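Local coordinates for protein PTHB1 (Homo sapiens, PDB 4YD8) that forms part of the BBSome, a coat complex thought to sort specific membrane proteins to the primary cilium and required for ciliogenesis, at residues P187-S191 with A249-I254. Sequence-based numbering, arbitrary orientation.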
ATOM      1  N   PRO A 187      -6.544   7.198   7.319  1.00 22.24           N
ATOM      2  CA  PRO A 187      -5.688   6.800   6.200  1.00 22.43           C
ATOM      3  C   PRO A 187      -5.246   8.028   5.423  1.00 23.72           C
ATOM      4  O   PRO A 187      -5.918   9.071   5.472  1.00 26.38           O
ATOM      5  CB  PRO A 187      -6.596   5.882   5.343  1.00 26.97           C
ATOM      6  CG  PRO A 187      -7.985   6.194   5.764  1.00 27.17           C
ATOM      7  CD  PRO A 187      -7.922   6.694   7.205  1.00 23.28           C
ATOM      8  N   LEU A 188      -4.129   7.912   4.712  1.00 21.62           N
ATOM      9  CA  LEU A 188      -3.549   9.053   4.021  1.00 24.02           C
ATOM     10  C   LEU A 188      -3.118   8.672   2.607  1.00 26.30           C
ATOM     11  O   LEU A 188      -2.490   7.634   2.416  1.00 24.58           O
ATOM     12  CB  LEU A 188      -2.346   9.578   4.808  1.00 23.51           C
ATOM     13  CG  LEU A 188      -1.573  10.757   4.211  1.00 27.45           C
ATOM     14  CD1 LEU A 188      -2.365  12.066   4.338  1.00 26.64           C
ATOM     15  CD2 LEU A 188      -0.207  10.902   4.892  1.00 26.56           C
ATOM     16  N   ALA A 189      -3.443   9.506   1.627  1.00 23.02           N
ATOM     17  CA  ALA A 189      -3.029   9.232   0.247  1.00 21.69           C
ATOM     18  C   ALA A 189      -2.778  10.527  -0.509  1.00 23.33           C
ATOM     19  O   ALA A 189      -3.340  11.573  -0.188  1.00 29.99           O
ATOM     20  CB  ALA A 189      -4.090   8.366  -0.483  1.00 21.45           C
ATOM     21  N   TYR A 190      -1.889  10.454  -1.493  1.00 21.94           N
ATOM     22  CA  TYR A 190      -1.602  11.585  -2.367  1.00 22.01           C
ATOM     23  C   TYR A 190      -2.237  11.379  -3.738  1.00 25.67           C
ATOM     24  O   TYR A 190      -2.116  10.303  -4.341  1.00 26.80           O
ATOM     25  CB  TYR A 190      -0.082  11.787  -2.523  1.00 21.67           C
ATOM     26  CG  TYR A 190       0.270  12.830  -3.570  1.00 23.63           C
ATOM     27  CD1 TYR A 190       0.011  14.179  -3.347  1.00 23.34           C
ATOM     28  CD2 TYR A 190       0.842  12.465  -4.785  1.00 25.06           C
ATOM     29  CE1 TYR A 190       0.318  15.142  -4.299  1.00 26.42           C
ATOM     30  CE2 TYR A 190       1.158  13.422  -5.740  1.00 25.23           C
ATOM     31  CZ  TYR A 190       0.890  14.760  -5.490  1.00 25.10           C
ATOM     32  OH  TYR A 190       1.186  15.723  -6.435  1.00 27.93           O
ATOM     33  N   SER A 191      -2.914  12.408  -4.236  1.00 25.15           N
ATOM     34  CA  SER A 191      -3.457  12.390  -5.593  1.00 26.15           C
ATOM     35  C   SER A 191      -2.586  13.240  -6.512  1.00 30.65           C
ATOM     36  O   SER A 191      -2.520  14.448  -6.345  1.00 29.31           O
ATOM     37  CB  SER A 191      -4.898  12.910  -5.607  1.00 30.75           C
ATOM     38  OG  SER A 191      -5.304  13.241  -6.923  1.00 35.07           O
ATOM     39  N   ALA A 249     -13.424   5.313   8.012  1.00 24.31           N
ATOM     40  CA  ALA A 249     -12.696   4.721   6.883  1.00 23.97           C
ATOM     41  C   ALA A 249     -11.572   3.797   7.336  1.00 30.80           C
ATOM     42  O   ALA A 249     -10.856   4.095   8.292  1.00 29.17           O
ATOM     43  CB  ALA A 249     -12.130   5.815   5.993  1.00 27.30           C
ATOM     44  N   LEU A 250     -11.423   2.678   6.632  1.00 23.29           N
ATOM     45  CA  LEU A 250     -10.308   1.761   6.858  0.50 25.77           C
ATOM     46  C   LEU A 250      -9.089   2.118   6.006  1.00 26.65           C
ATOM     47  O   LEU A 250      -7.943   1.984   6.445  1.00 24.46           O
ATOM     48  CB  LEU A 250     -10.736   0.320   6.555  0.50 26.23           C
ATOM     49  CG  LEU A 250     -11.781  -0.313   7.478  0.50 31.65           C
ATOM     50  CD1 LEU A 250     -12.143  -1.713   6.998  0.50 34.26           C
ATOM     51  CD2 LEU A 250     -11.268  -0.358   8.909  0.50 33.50           C
ATOM     52  N   ASP A 251      -9.337   2.556   4.779  1.00 21.21           N
ATOM     53  CA  ASP A 251      -8.252   2.781   3.841  1.00 24.65           C
ATOM     54  C   ASP A 251      -8.706   3.715   2.729  1.00 26.27           C
ATOM     55  O   ASP A 251      -9.910   3.861   2.479  1.00 25.50           O
ATOM     56  CB  ASP A 251      -7.772   1.426   3.261  1.00 23.24           C
ATOM     57  CG  ASP A 251      -6.364   1.490   2.686  1.00 29.15           C
ATOM     58  OD1 ASP A 251      -5.699   2.533   2.860  1.00 25.85           O
ATOM     59  OD2 ASP A 251      -5.908   0.481   2.082  1.00 27.51           O
ATOM     60  N   ILE A 252      -7.733   4.353   2.082  1.00 24.62           N
ATOM     61  CA  ILE A 252      -7.947   5.124   0.859  1.00 28.55           C
ATOM     62  C   ILE A 252      -6.922   4.681  -0.168  1.00 33.26           C
ATOM     63  O   ILE A 252      -5.764   4.461   0.172  1.00 33.85           O
ATOM     64  CB  ILE A 252      -7.770   6.641   1.058  1.00 35.92           C
ATOM     65  CG1 ILE A 252      -8.700   7.181   2.120  1.00 39.48           C
ATOM     66  CG2 ILE A 252      -7.995   7.403  -0.257  1.00 34.79           C
ATOM     67  CD1 ILE A 252      -8.212   8.533   2.629  1.00 41.25           C
ATOM     68  N   CYS A 253      -7.344   4.571  -1.419  1.00 25.99           N
ATOM     69  CA  CYS A 253      -6.453   4.188  -2.511  1.00 26.57           C
ATOM     70  C   CYS A 253      -6.777   5.064  -3.714  1.00 33.68           C
ATOM     71  O   CYS A 253      -7.914   5.059  -4.183  1.00 35.98           O
ATOM     72  CB  CYS A 253      -6.639   2.707  -2.865  1.00 20.67           C
ATOM     73  SG  CYS A 253      -5.420   2.109  -4.114  1.00 41.35           S
ATOM     74  N   ILE A 254      -5.807   5.815  -4.224  1.00 25.67           N
ATOM     75  CA  ILE A 254      -6.078   6.643  -5.404  1.00 21.58           C
ATOM     76  C   ILE A 254      -5.490   5.985  -6.640  1.00 28.94           C
ATOM     77  O   ILE A 254      -4.295   5.731  -6.683  1.00 27.46           O
ATOM     78  CB  ILE A 254      -5.511   8.049  -5.250  1.00 30.34           C
ATOM     79  CG1 ILE A 254      -6.153   8.725  -4.022  1.00 32.79           C
ATOM     80  CG2 ILE A 254      -5.771   8.868  -6.517  1.00 26.47           C
ATOM     81  CD1 ILE A 254      -5.557  10.041  -3.686  1.00 41.42           C
TER
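Pro187 meets Ala249, Asp251 and Ile252 where two neighbouring blades of the protein's N-terminal seven-bladed beta-propeller face each other through their first strands, 188-191 and 251-254. The two strands run nearly parallel, at 15°, with axes 6.6 Å apart at closest approach, and they are joined by apolar side chains rather than by backbone pairing. The pyrrolidine ring packs over the backbone of Asp251 and the side chain of Ile252: its CB lies 3.8 Å from Asp251 CA, while its CG is 3.8 Å from Ile252 CG1, the two side chains crossing at about a right angle. Ile252 CD1 also reaches Pro187 O, at 3.7 Å, a carbonyl already hydrogen-bonded by Thr199 OG1. Two residues on, Ala189 again directs its CB toward strand 251-254 and sets this methyl against two isoleucines, with Ile252 CG2 at 4.0 Å and Ile254 CD1 at 3.9 Å. An alanine in place of Ile252 would probably leave a gap facing Pro187 CG and Ala189 CB and strip Val200 of part of its apolar cover. Tyr190 directs its CB away from strand 251-254; its ring meets that of Phe147, close to Gly145, a residue critical for protein stability, and its OH bonds to Asp195, while its carbonyl faces Ile254. With OG anti to the backbone N (chi1 164°), Ser191 engages its hydroxyl in a hydrogen bond with Thr194 OG1 and meets Ile254 through CB. The extended Ile254 side chain (chi2 173°) ends here, its CD1 3.5 Å from both Tyr190 O and Ser191 CB.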